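Local coordinates for uncharacterized protein (PDB 3DBO), which is the probable toxin of a type II toxin-antitoxin system, a magnesium-dependent PIN-domain ribonuclease whose limited RNA cleavage has been seen in complex with its antitoxin, at residues A98-H103 against N114-A119. Residues are numbered along the deposited sequence; the frame is centred on the assembly and turned at random.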
loop_
_atom_site.group_PDB
_atom_site.type_symbol
_atom_site.label_atom_id
_atom_site.label_comp_id
_atom_site.label_asym_id
_atom_site.label_seq_id
_atom_site.Cartn_x
_atom_site.Cartn_y
_atom_site.Cartn_z
ATOM N N ALA B 98 13.353 -5.852 -9.731
ATOM C CA ALA B 98 13.818 -6.444 -10.988
ATOM C C ALA B 98 13.436 -7.935 -11.096
ATOM O O ALA B 98 12.975 -8.372 -12.148
ATOM C CB ALA B 98 15.359 -6.258 -11.138
ATOM N N ARG B 99 13.673 -8.704 -10.036
ATOM C CA ARG B 99 13.330 -10.133 -10.004
ATOM C C ARG B 99 11.827 -10.329 -10.226
ATOM O O ARG B 99 11.416 -11.134 -11.069
ATOM C CB ARG B 99 13.739 -10.765 -8.658
ATOM C CG ARG B 99 13.519 -12.277 -8.599
ATOM C CD ARG B 99 14.230 -12.956 -7.417
ATOM N NE ARG B 99 14.161 -14.412 -7.576
ATOM C CZ ARG B 99 15.021 -15.290 -7.060
ATOM N NH1 ARG B 99 16.057 -14.879 -6.337
ATOM N NH2 ARG B 99 14.849 -16.595 -7.287
ATOM N N LEU B 100 11.026 -9.589 -9.466
ATOM C CA LEU B 100 9.558 -9.695 -9.578
ATOM C C LEU B 100 9.057 -9.247 -10.952
ATOM O O LEU B 100 8.168 -9.875 -11.539
ATOM C CB LEU B 100 8.857 -8.941 -8.433
ATOM C CG LEU B 100 9.181 -9.401 -7.004
ATOM C CD1 LEU B 100 8.469 -8.512 -5.987
ATOM C CD2 LEU B 100 8.841 -10.885 -6.794
ATOM N N ARG B 101 9.641 -8.174 -11.480
ATOM C CA ARG B 101 9.299 -7.685 -12.813
ATOM C C ARG B 101 9.565 -8.710 -13.919
ATOM O O ARG B 101 8.731 -8.887 -14.818
ATOM C CB ARG B 101 10.024 -6.357 -13.138
ATOM C CG ARG B 101 9.598 -5.713 -14.461
ATOM C CD ARG B 101 8.145 -5.299 -14.436
ATOM N NE ARG B 101 7.575 -5.074 -15.770
ATOM C CZ ARG B 101 6.969 -6.008 -16.507
ATOM N NH1 ARG B 101 6.871 -7.247 -16.081
ATOM N NH2 ARG B 101 6.448 -5.685 -17.690
ATOM N N ILE B 102 10.708 -9.380 -13.867
ATOM C CA ILE B 102 10.982 -10.393 -14.904
ATOM C C ILE B 102 10.054 -11.622 -14.727
ATOM O O ILE B 102 9.539 -12.151 -15.715
ATOM C CB ILE B 102 12.483 -10.809 -14.911
ATOM C CG1 ILE B 102 13.289 -9.762 -15.652
ATOM C CG2 ILE B 102 12.724 -12.091 -15.722
ATOM C CD1 ILE B 102 13.093 -9.847 -17.130
ATOM N N HIS B 103 9.800 -12.005 -13.478
ATOM C CA HIS B 103 8.837 -13.066 -13.172
ATOM C C HIS B 103 7.504 -12.792 -13.890
ATOM O O HIS B 103 6.992 -13.656 -14.626
ATOM C CB HIS B 103 8.663 -13.193 -11.653
ATOM C CG HIS B 103 7.741 -14.297 -11.234
ATOM N ND1 HIS B 103 8.072 -15.629 -11.359
ATOM C CD2 HIS B 103 6.504 -14.264 -10.681
ATOM C CE1 HIS B 103 7.075 -16.369 -10.903
ATOM N NE2 HIS B 103 6.108 -15.567 -10.496
ATOM N N ASN B 114 3.407 0.926 -9.543
ATOM C CA ASN B 114 3.554 1.417 -8.185
ATOM C C ASN B 114 3.240 0.312 -7.172
ATOM O O ASN B 114 3.886 0.238 -6.143
ATOM C CB ASN B 114 2.707 2.653 -7.934
ATOM C CG ASN B 114 3.454 3.947 -8.238
ATOM O OD1 ASN B 114 4.592 3.932 -8.727
ATOM N ND2 ASN B 114 2.812 5.080 -7.933
ATOM N N ASP B 115 2.286 -0.563 -7.497
ATOM C CA ASP B 115 2.066 -1.761 -6.663
ATOM C C ASP B 115 3.258 -2.708 -6.674
ATOM O O ASP B 115 3.589 -3.296 -5.643
ATOM C CB ASP B 115 0.775 -2.510 -7.046
ATOM C CG ASP B 115 -0.473 -1.858 -6.435
ATOM O OD1 ASP B 115 -0.330 -0.976 -5.544
ATOM O OD2 ASP B 115 -1.593 -2.221 -6.839
ATOM N N LEU B 116 3.947 -2.808 -7.809
ATOM C CA LEU B 116 5.158 -3.655 -7.855
ATOM C C LEU B 116 6.269 -3.115 -6.954
ATOM O O LEU B 116 6.953 -3.892 -6.273
ATOM C CB LEU B 116 5.663 -3.845 -9.292
ATOM C CG LEU B 116 6.739 -4.934 -9.473
ATOM C CD1 LEU B 116 6.253 -6.349 -9.004
ATOM C CD2 LEU B 116 7.151 -4.940 -10.963
ATOM N N TRP B 117 6.442 -1.789 -6.932
ATOM C CA TRP B 117 7.353 -1.144 -5.971
ATOM C C TRP B 117 6.981 -1.458 -4.514
ATOM O O TRP B 117 7.835 -1.772 -3.705
ATOM C CB TRP B 117 7.437 0.383 -6.214
ATOM C CG TRP B 117 8.254 0.756 -7.447
ATOM C CD1 TRP B 117 7.818 1.360 -8.592
ATOM C CD2 TRP B 117 9.661 0.564 -7.601
ATOM N NE1 TRP B 117 8.893 1.557 -9.473
ATOM C CE2 TRP B 117 10.025 1.060 -8.881
ATOM C CE3 TRP B 117 10.650 -0.005 -6.784
ATOM C CZ2 TRP B 117 11.352 1.008 -9.363
ATOM C CZ3 TRP B 117 11.982 -0.061 -7.271
ATOM C CH2 TRP B 117 12.307 0.463 -8.539
ATOM N N ILE B 118 5.698 -1.385 -4.187
ATOM C CA ILE B 118 5.244 -1.764 -2.850
ATOM C C ILE B 118 5.612 -3.214 -2.515
ATOM O O ILE B 118 6.216 -3.471 -1.466
ATOM C CB ILE B 118 3.740 -1.510 -2.675
ATOM C CG1 ILE B 118 3.474 0.007 -2.699
ATOM C CG2 ILE B 118 3.252 -2.075 -1.317
ATOM C CD1 ILE B 118 1.965 0.345 -2.870
ATOM N N ALA B 119 5.271 -4.135 -3.420
ATOM C CA ALA B 119 5.567 -5.554 -3.248
ATOM C C ALA B 119 7.076 -5.784 -3.145
ATOM O O ALA B 119 7.523 -6.590 -2.324
ATOM C CB ALA B 119 4.992 -6.353 -4.398
#
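The CA atoms of Arg101 and Leu116 are the closest pair where helices 91-107 and 113-124 pack, the axes of segments 98-103 and 114-119 approaching to 10.0 Å with their N-to-C directions 128° apart. Leu116 bridges that gap with its forked end: CD1 rests 3.7 Å from Leu100 CB, while CD2 lies 3.6 Å from Arg101 CD. With CG anti to the backbone N (chi1 -168°), the chain leans toward the facing helix. A branched leucine suits this place because its two methyls can each meet a different neighbour, and it also packs on Trp97 and Leu104 of helix 91-107. Arg101 offers its aliphatic part here, crossing Leu116 at about a right angle; the bend at chi2 (64°) leaves CB and CD against the same methyl. Its guanidinium NH2 makes a weak hydrogen bond to the backbone of another protein's chain, probably the antitoxin. Leu100 CD1 lies 4.2 Å from Ala119 C and 4.4 Å from Ala119 CB; the small alanine lets the leucine approach the helix backbone. Asp115, which does not touch segment 98-103, is salt-bridged to Arg112 and predicted to bind magnesium. One face of helix 113-124 packs on helix 91-107, while Asp115 lies close to Asp135 and the Ala119 side chain about 8 Å from that of Asp26, consistent with the acidic metal site of a PIN domain, built around a parallel sheet.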